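Protelomerase (PDB 4F43) generates and protects the hairpin ends of the linear chromosome, probably by cutting and rejoining DNA strands; this piece includes its catalytic domain. Local coordinates at residues K114-R125 against L302-R313; V127-L135 against G144-G152. The protein carries 1 engineered substitution. One frame throughout, in Å; residues are numbered along the deposited sequence. Where two conformers were deposited one is given.

Contact 1: residues K114-R125 against L302-R313. With nucleotides of chain B.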
# COMPACT_ATOMS: atom_id res chain seq x y z
N LYS A 114 -4.37 -14.92 12.52
CA LYS A 114 -5.29 -13.79 12.60
C LYS A 114 -6.73 -14.21 12.35
O LYS A 114 -7.67 -13.59 12.86
CB LYS A 114 -4.89 -12.70 11.59
CG LYS A 114 -4.46 -11.39 12.23
CD LYS A 114 -2.96 -11.16 12.11
CE LYS A 114 -2.17 -12.13 12.97
NZ LYS A 114 -0.70 -11.89 12.85
N HIS A 115 -6.92 -15.26 11.56
CA HIS A 115 -8.25 -15.74 11.24
C HIS A 115 -8.89 -16.54 12.38
O HIS A 115 -10.11 -16.69 12.43
CB HIS A 115 -8.22 -16.58 9.96
CG HIS A 115 -8.28 -15.76 8.71
ND1 HIS A 115 -9.22 -15.96 7.73
CD2 HIS A 115 -7.50 -14.74 8.28
CE1 HIS A 115 -9.03 -15.10 6.74
NE2 HIS A 115 -7.99 -14.35 7.05
N GLY A 116 -8.06 -17.04 13.29
CA GLY A 116 -8.55 -17.81 14.41
C GLY A 116 -8.71 -16.97 15.67
O GLY A 116 -9.12 -17.47 16.71
N ALA A 117 -8.38 -15.69 15.56
CA ALA A 117 -8.48 -14.77 16.69
C ALA A 117 -8.83 -13.37 16.22
O ALA A 117 -7.98 -12.48 16.21
CB ALA A 117 -7.17 -14.77 17.47
N LEU A 118 -10.08 -13.18 15.83
CA LEU A 118 -10.56 -11.89 15.34
C LEU A 118 -10.62 -10.84 16.45
O LEU A 118 -10.88 -11.16 17.61
CB LEU A 118 -11.94 -12.05 14.70
CG LEU A 118 -12.01 -11.98 13.17
CD1 LEU A 118 -10.86 -12.75 12.55
CD2 LEU A 118 -13.34 -12.51 12.68
N ILE A 119 -10.37 -9.59 16.07
CA ILE A 119 -10.39 -8.48 17.01
C ILE A 119 -11.74 -7.77 16.99
O ILE A 119 -12.25 -7.42 15.93
CB ILE A 119 -9.29 -7.45 16.69
CG1 ILE A 119 -7.91 -8.09 16.84
CG2 ILE A 119 -9.41 -6.23 17.58
CD1 ILE A 119 -6.76 -7.15 16.55
N THR A 120 -12.32 -7.58 18.17
CA THR A 120 -13.63 -6.96 18.28
C THR A 120 -13.53 -5.44 18.20
O THR A 120 -13.10 -4.78 19.15
CB THR A 120 -14.33 -7.36 19.59
OG1 THR A 120 -13.98 -8.71 19.92
CG2 THR A 120 -15.84 -7.25 19.45
N PHE A 121 -13.93 -4.88 17.06
CA PHE A 121 -13.89 -3.44 16.85
C PHE A 121 -15.13 -2.79 17.45
O PHE A 121 -16.05 -2.40 16.74
CB PHE A 121 -13.82 -3.14 15.35
CG PHE A 121 -13.00 -1.93 15.01
CD1 PHE A 121 -12.17 -1.93 13.90
CD2 PHE A 121 -13.06 -0.80 15.80
CE1 PHE A 121 -11.41 -0.82 13.59
CE2 PHE A 121 -12.30 0.32 15.49
CZ PHE A 121 -11.48 0.31 14.38
N GLU A 122 -15.12 -2.66 18.77
CA GLU A 122 -16.30 -2.20 19.51
C GLU A 122 -16.71 -0.76 19.22
O GLU A 122 -17.89 -0.47 19.01
CB GLU A 122 -16.11 -2.42 21.01
CG GLU A 122 -16.36 -3.85 21.45
CD GLU A 122 -15.40 -4.31 22.52
OE1 GLU A 122 -14.41 -3.60 22.78
OE2 GLU A 122 -15.63 -5.39 23.10
N ASN A 123 -15.75 0.15 19.20
CA ASN A 123 -16.04 1.57 19.00
C ASN A 123 -15.83 2.02 17.56
O ASN A 123 -15.33 3.12 17.32
CB ASN A 123 -15.19 2.42 19.94
CG ASN A 123 -15.28 1.97 21.39
OD1 ASN A 123 -16.35 1.62 21.88
ND2 ASN A 123 -14.14 1.97 22.08
N TYR A 124 -16.22 1.18 16.61
CA TYR A 124 -15.97 1.48 15.20
C TYR A 124 -16.87 2.60 14.66
O TYR A 124 -16.46 3.35 13.77
CB TYR A 124 -16.10 0.21 14.34
CG TYR A 124 -17.52 -0.19 14.01
CD1 TYR A 124 -18.10 0.17 12.80
CD2 TYR A 124 -18.28 -0.94 14.90
CE1 TYR A 124 -19.39 -0.20 12.48
CE2 TYR A 124 -19.58 -1.32 14.59
CZ TYR A 124 -20.13 -0.94 13.39
OH TYR A 124 -21.41 -1.31 13.08
N ARG A 125 -18.08 2.70 15.20
CA ARG A 125 -19.01 3.76 14.80
C ARG A 125 -18.42 5.13 15.09
O ARG A 125 -18.56 6.07 14.31
CB ARG A 125 -20.35 3.59 15.52
CG ARG A 125 -21.11 2.33 15.15
CD ARG A 125 -22.42 2.24 15.93
NE ARG A 125 -23.24 1.12 15.48
CZ ARG A 125 -24.14 1.19 14.51
NH1 ARG A 125 -24.33 2.34 13.87
NH2 ARG A 125 -24.85 0.12 14.17
N LEU A 302 -8.02 -12.58 2.13
CA LEU A 302 -7.78 -13.23 3.42
C LEU A 302 -6.98 -12.34 4.36
O LEU A 302 -7.06 -12.48 5.58
CB LEU A 302 -7.05 -14.56 3.22
CG LEU A 302 -7.76 -15.62 2.37
CD1 LEU A 302 -6.88 -16.85 2.22
CD2 LEU A 302 -9.10 -15.99 2.99
N SER A 303 -6.20 -11.43 3.79
CA SER A 303 -5.36 -10.53 4.58
C SER A 303 -6.16 -9.34 5.12
O SER A 303 -5.67 -8.58 5.95
CB SER A 303 -4.19 -10.01 3.74
OG SER A 303 -3.39 -11.09 3.27
N TYR A 304 -7.40 -9.19 4.65
CA TYR A 304 -8.22 -8.05 5.06
C TYR A 304 -9.27 -8.41 6.11
O TYR A 304 -10.07 -7.56 6.51
CB TYR A 304 -8.90 -7.42 3.84
CG TYR A 304 -7.95 -6.68 2.92
CD1 TYR A 304 -7.67 -5.34 3.12
CD2 TYR A 304 -7.34 -7.34 1.86
CE1 TYR A 304 -6.80 -4.66 2.29
CE2 TYR A 304 -6.47 -6.67 1.02
CZ TYR A 304 -6.20 -5.33 1.24
OH TYR A 304 -5.33 -4.66 0.41
N MET A 305 -9.27 -9.67 6.54
CA MET A 305 -10.24 -10.13 7.52
C MET A 305 -9.58 -10.38 8.87
O MET A 305 -9.07 -11.46 9.14
CB MET A 305 -10.95 -11.39 7.01
CG MET A 305 -11.24 -11.35 5.52
SD MET A 305 -12.58 -12.45 5.00
CE MET A 305 -11.98 -14.03 5.57
N THR A 306 -9.60 -9.35 9.72
CA THR A 306 -8.95 -9.42 11.03
C THR A 306 -9.82 -8.81 12.12
O THR A 306 -9.53 -8.96 13.31
CB THR A 306 -7.60 -8.69 11.01
OG1 THR A 306 -7.07 -8.64 12.34
CG2 THR A 306 -7.78 -7.27 10.50
N TYR A 307 -10.88 -8.12 11.72
CA TYR A 307 -11.79 -7.49 12.68
C TYR A 307 -13.12 -8.24 12.74
O TYR A 307 -13.49 -8.95 11.82
CB TYR A 307 -12.06 -6.04 12.29
CG TYR A 307 -10.85 -5.13 12.38
CD1 TYR A 307 -9.88 -5.32 13.36
CD2 TYR A 307 -10.69 -4.09 11.48
CE1 TYR A 307 -8.78 -4.49 13.44
CE2 TYR A 307 -9.59 -3.25 11.55
CZ TYR A 307 -8.64 -3.46 12.53
OH TYR A 307 -7.54 -2.63 12.61
N THR A 308 -13.83 -8.06 13.85
CA THR A 308 -15.19 -8.58 13.97
C THR A 308 -16.11 -7.51 14.57
O THR A 308 -15.79 -6.89 15.59
CB THR A 308 -15.26 -9.89 14.78
OG1 THR A 308 -16.63 -10.31 14.91
CG2 THR A 308 -14.66 -9.72 16.17
N LEU A 309 -17.24 -7.29 13.91
CA LEU A 309 -18.17 -6.25 14.33
C LEU A 309 -18.95 -6.66 15.58
O LEU A 309 -19.36 -7.81 15.71
CB LEU A 309 -19.13 -5.88 13.19
CG LEU A 309 -18.47 -5.16 12.01
CD1 LEU A 309 -19.52 -4.59 11.07
CD2 LEU A 309 -17.54 -4.06 12.50
N PRO A 310 -19.15 -5.70 16.50
CA PRO A 310 -19.79 -5.90 17.81
C PRO A 310 -21.16 -6.57 17.70
O PRO A 310 -21.47 -7.43 18.52
CB PRO A 310 -19.97 -4.47 18.33
CG PRO A 310 -18.90 -3.70 17.67
CD PRO A 310 -18.73 -4.30 16.31
N GLU A 311 -21.95 -6.18 16.71
CA GLU A 311 -23.28 -6.76 16.52
C GLU A 311 -23.21 -8.23 16.12
O GLU A 311 -24.01 -9.04 16.57
CB GLU A 311 -24.08 -5.96 15.49
CG GLU A 311 -23.26 -5.38 14.35
CD GLU A 311 -23.09 -3.88 14.46
OE1 GLU A 311 -22.72 -3.39 15.55
OE2 GLU A 311 -23.34 -3.18 13.45
N ASP A 312 -22.24 -8.56 15.27
CA ASP A 312 -22.03 -9.95 14.87
C ASP A 312 -21.60 -10.77 16.07
O ASP A 312 -22.10 -11.88 16.29
CB ASP A 312 -20.97 -10.03 13.77
CG ASP A 312 -21.35 -9.25 12.53
OD1 ASP A 312 -22.55 -9.00 12.33
OD2 ASP A 312 -20.44 -8.89 11.75
N ARG A 313 -20.68 -10.21 16.85
CA ARG A 313 -20.21 -10.83 18.09
C ARG A 313 -21.39 -11.07 19.03
O ARG A 313 -21.43 -12.07 19.75
CB ARG A 313 -19.16 -9.93 18.76
CG ARG A 313 -18.42 -10.55 19.95
CD ARG A 313 -19.14 -10.29 21.27
NE ARG A 313 -19.72 -8.95 21.32
CZ ARG A 313 -19.11 -7.89 21.85
NH1 ARG A 313 -17.90 -8.01 22.37
NH2 ARG A 313 -19.71 -6.71 21.85
P DA B 13 -1.65 -6.37 5.73
OP1 DA B 13 -2.54 -5.28 6.19
OP2 DA B 13 -1.78 -7.72 6.31
O5' DA B 13 -1.80 -6.50 4.14
C5' DA B 13 -1.50 -5.39 3.31
C4' DA B 13 -1.68 -5.75 1.85
O4' DA B 13 -0.40 -6.10 1.28
C3' DA B 13 -2.60 -6.94 1.59
O3' DA B 13 -3.34 -6.72 0.40
C2' DA B 13 -1.62 -8.10 1.44
C1' DA B 13 -0.48 -7.40 0.71
N9 DA B 13 0.82 -8.04 0.88
C8 DA B 13 1.24 -8.84 1.90
N7 DA B 13 2.47 -9.28 1.77
C5 DA B 13 2.89 -8.72 0.57
C6 DA B 13 4.10 -8.78 -0.14
N6 DA B 13 5.18 -9.48 0.25
N1 DA B 13 4.17 -8.10 -1.30
C2 DA B 13 3.11 -7.40 -1.72
N3 DA B 13 1.93 -7.27 -1.14
C4 DA B 13 1.88 -7.95 0.01
O HOH W 1 -6.75 -10.34 14.30
O HOH W 2 -26.19 -1.37 12.59
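Two short parallel strands pair I119 with Y307 and T120 with T308. I119 N gives a nearly straight bond to T306 O (3.0 Å), I119 O receives T308 N (2.7 Å), and F121 N closes the ladder on T308 O. A second polar link lies at L302, whose O takes NE2 of H115 at 2.6 Å on an in-plane lone pair, with L302 O in the imidazole plane.

The aromatic contacts stand on the I119–Y307 side. F121 turns its CD1–CE1 edge to one face of Y307 (planes 76° apart), while CG2 of T306 lies over the other. The Y124 ring is sandwiched between CD2 of L309, 3.9 Å above its centre, and CG of R125.

Polar and charged groups close the far end: the hydroxyl of Y124 donates to OE2 of E311 (2.7 Å) from above the carboxylate plane, and E122 OE2 salt-bridges NH1 of the poorly ordered R313 (3.5 Å).

Y304 OH comes within 2.9 Å of O3' of DA13 of chain B and is also hydrogen-bonded with Y262 OH. W253 packs on F121 and Y307, E257 binds the Y307 hydroxyl, and helices 263-276 and 283-291 flank the 302-313 segment.

Contact 2: residues V127-L135 against G144-G152; sequences VLKICEDCL and GIGLIGMTG
The methyl CD1 of L135 lies on a face of the G146–L147 peptide group, almost straight above G146 C at 3.4 Å. At the peptide of L128 the approach is different: CE of M150 meets the oxygen at the edge of the L128–K129 peptide, close to its plane, 3.4 Å from L128 O. The backbone of C131 also takes part, its carbonyl O receiving a CA-H...O contact from G146 CA.

C131 and G146 mark the place where the backbones come nearest, their CA atoms only 3.8 Å apart, and the helix axes approach to 7.3 Å. Such closeness is possible because G146 and G149, one turn apart, present bare backbone to the neighbouring helix. C131 fills the depression as a knob into a hole formed by I145, G146, G149 and M150. Its CB lies against G146 CA, and SG, set beside its own backbone N (chi1 -64°), reaches G149 CA at 3.7 Å. C134 CB rests on the same glycine, G146, 3.9 Å from its CA.

The two helices follow each other in sequence as a helical hairpin within the telomere resolvase catalytic domain, with N-to-C directions 131° apart, roughly midway between perpendicular and antiparallel.

M150 borders the hole on one side. Its chain folds at chi2 (-71°) and again at the thioether, so that CE lies against both CD2 of L128 and CB of C131, 3.9 Å from each. L135 extends the apolar seam: its CD1 also touches CD1 of L147 at 3.7 Å, and both leucines then pack on V209 of helix 206-217. I145 carries the packing to L241, T244 and L248 of helix 230-248. Beyond the last turn, the carbonyl of G152 accepts a hydrogen bond from R265 NH1.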
# COMPACT_ATOMS: atom_id res chain seq x y z
N VAL A 127 -15.24 5.83 15.24
CA VAL A 127 -14.15 6.03 14.29
C VAL A 127 -14.70 6.52 12.94
O VAL A 127 -14.17 7.46 12.35
CB VAL A 127 -13.34 4.74 14.07
CG1 VAL A 127 -12.31 4.93 12.97
CG2 VAL A 127 -12.67 4.30 15.36
N LEU A 128 -15.75 5.85 12.47
CA LEU A 128 -16.42 6.25 11.24
C LEU A 128 -16.91 7.69 11.32
O LEU A 128 -16.77 8.46 10.37
CB LEU A 128 -17.60 5.32 10.95
CG LEU A 128 -17.25 3.86 10.62
CD1 LEU A 128 -18.50 3.01 10.57
CD2 LEU A 128 -16.49 3.79 9.30
N LYS A 129 -17.47 8.05 12.47
CA LYS A 129 -17.93 9.41 12.70
C LYS A 129 -16.76 10.39 12.67
O LYS A 129 -16.88 11.50 12.15
CB LYS A 129 -18.67 9.51 14.04
CG LYS A 129 -19.19 10.91 14.34
CD LYS A 129 -20.24 11.34 13.33
CE LYS A 129 -20.47 12.84 13.37
NZ LYS A 129 -20.73 13.34 14.75
N ILE A 130 -15.63 9.98 13.24
CA ILE A 130 -14.43 10.81 13.25
C ILE A 130 -13.94 11.08 11.83
O ILE A 130 -13.61 12.21 11.49
CB ILE A 130 -13.29 10.17 14.07
CG1 ILE A 130 -13.63 10.19 15.56
CG2 ILE A 130 -11.98 10.91 13.85
CD1 ILE A 130 -12.58 9.52 16.43
N CYS A 131 -13.92 10.04 11.00
CA CYS A 131 -13.54 10.20 9.60
C CYS A 131 -14.51 11.14 8.88
O CYS A 131 -14.10 12.05 8.15
CB CYS A 131 -13.47 8.85 8.89
SG CYS A 131 -12.20 7.73 9.55
N GLU A 132 -15.80 10.90 9.10
CA GLU A 132 -16.85 11.73 8.51
C GLU A 132 -16.69 13.20 8.90
O GLU A 132 -17.03 14.10 8.13
CB GLU A 132 -18.23 11.22 8.93
CG GLU A 132 -19.38 11.85 8.16
CD GLU A 132 -20.73 11.38 8.65
OE1 GLU A 132 -21.60 11.06 7.81
OE2 GLU A 132 -20.93 11.34 9.89
N ASP A 133 -16.18 13.44 10.11
CA ASP A 133 -15.93 14.79 10.58
C ASP A 133 -14.66 15.36 9.95
O ASP A 133 -14.57 16.56 9.69
CB ASP A 133 -15.82 14.82 12.10
CG ASP A 133 -17.13 14.47 12.78
OD1 ASP A 133 -18.20 14.81 12.22
OD2 ASP A 133 -17.10 13.86 13.87
N CYS A 134 -13.69 14.49 9.70
CA CYS A 134 -12.46 14.89 9.03
C CYS A 134 -12.74 15.27 7.59
O CYS A 134 -11.99 16.03 6.97
CB CYS A 134 -11.42 13.76 9.08
SG CYS A 134 -10.69 13.48 10.71
N LEU A 135 -13.84 14.74 7.05
CA LEU A 135 -14.26 15.06 5.69
C LEU A 135 -14.61 16.54 5.52
O LEU A 135 -14.59 17.07 4.41
CB LEU A 135 -15.46 14.20 5.29
CG LEU A 135 -15.31 13.36 4.02
CD1 LEU A 135 -14.13 12.41 4.15
CD2 LEU A 135 -16.59 12.59 3.73
N GLY A 144 -7.75 13.81 3.95
CA GLY A 144 -7.18 12.58 3.44
C GLY A 144 -7.50 11.39 4.33
O GLY A 144 -7.93 10.34 3.84
N ILE A 145 -7.29 11.55 5.63
CA ILE A 145 -7.60 10.50 6.61
C ILE A 145 -9.07 10.09 6.54
O ILE A 145 -9.39 8.90 6.44
CB ILE A 145 -7.30 10.97 8.04
CG1 ILE A 145 -5.85 11.44 8.16
CG2 ILE A 145 -7.59 9.86 9.04
CD1 ILE A 145 -5.59 12.30 9.37
N GLY A 146 -9.95 11.08 6.59
CA GLY A 146 -11.38 10.84 6.51
C GLY A 146 -11.76 10.15 5.22
O GLY A 146 -12.67 9.32 5.19
N LEU A 147 -11.06 10.50 4.14
CA LEU A 147 -11.30 9.89 2.84
C LEU A 147 -10.88 8.42 2.87
O LEU A 147 -11.56 7.57 2.29
CB LEU A 147 -10.54 10.64 1.75
CG LEU A 147 -11.34 11.01 0.50
CD1 LEU A 147 -12.72 11.50 0.88
CD2 LEU A 147 -10.60 12.08 -0.29
N ILE A 148 -9.77 8.13 3.54
CA ILE A 148 -9.33 6.75 3.72
C ILE A 148 -10.37 5.96 4.50
O ILE A 148 -10.69 4.82 4.17
CB ILE A 148 -7.98 6.67 4.46
CG1 ILE A 148 -6.88 7.36 3.64
CG2 ILE A 148 -7.60 5.22 4.73
CD1 ILE A 148 -5.53 7.35 4.32
N GLY A 149 -10.91 6.59 5.54
CA GLY A 149 -11.90 5.94 6.38
C GLY A 149 -13.23 5.70 5.68
O GLY A 149 -13.91 4.70 5.94
N MET A 150 -13.60 6.60 4.78
CA MET A 150 -14.90 6.55 4.12
C MET A 150 -14.92 5.76 2.82
O MET A 150 -15.75 4.86 2.64
CB MET A 150 -15.44 7.97 3.88
CG MET A 150 -15.82 8.73 5.15
SD MET A 150 -17.31 8.11 5.96
CE MET A 150 -16.61 7.11 7.28
N THR A 151 -14.02 6.09 1.90
CA THR A 151 -14.01 5.42 0.59
C THR A 151 -13.13 4.17 0.58
O THR A 151 -13.26 3.33 -0.30
CB THR A 151 -13.57 6.38 -0.54
OG1 THR A 151 -14.02 5.86 -1.80
CG2 THR A 151 -12.06 6.53 -0.58
N GLY A 152 -12.25 4.06 1.57
CA GLY A 152 -11.47 2.85 1.76
C GLY A 152 -10.25 2.68 0.88
O GLY A 152 -9.62 1.62 0.88

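From the N terminus, the chain runs through helix 97-115 into segment 114-125, whose partner is reached only much later, at 302-313. Contact 1 thus closes a loop of 176 intervening residues. Contact 2 is nested inside it, joining neighbouring helices 124-134 and 140-151 across just eight residues. Helix 124-134 serves both: its first two residues belong to contact 1, and V127 onward to contact 2. The centres lie about 19 Å apart, yet the contacts touch where F121 CE2 packs on V127 CG2 at 4.0 Å. Contact 1 ties the strand after helix 97-115 to the strand before helix 310-316, beside the DNA, whereas contact 2 builds part of the helical interior.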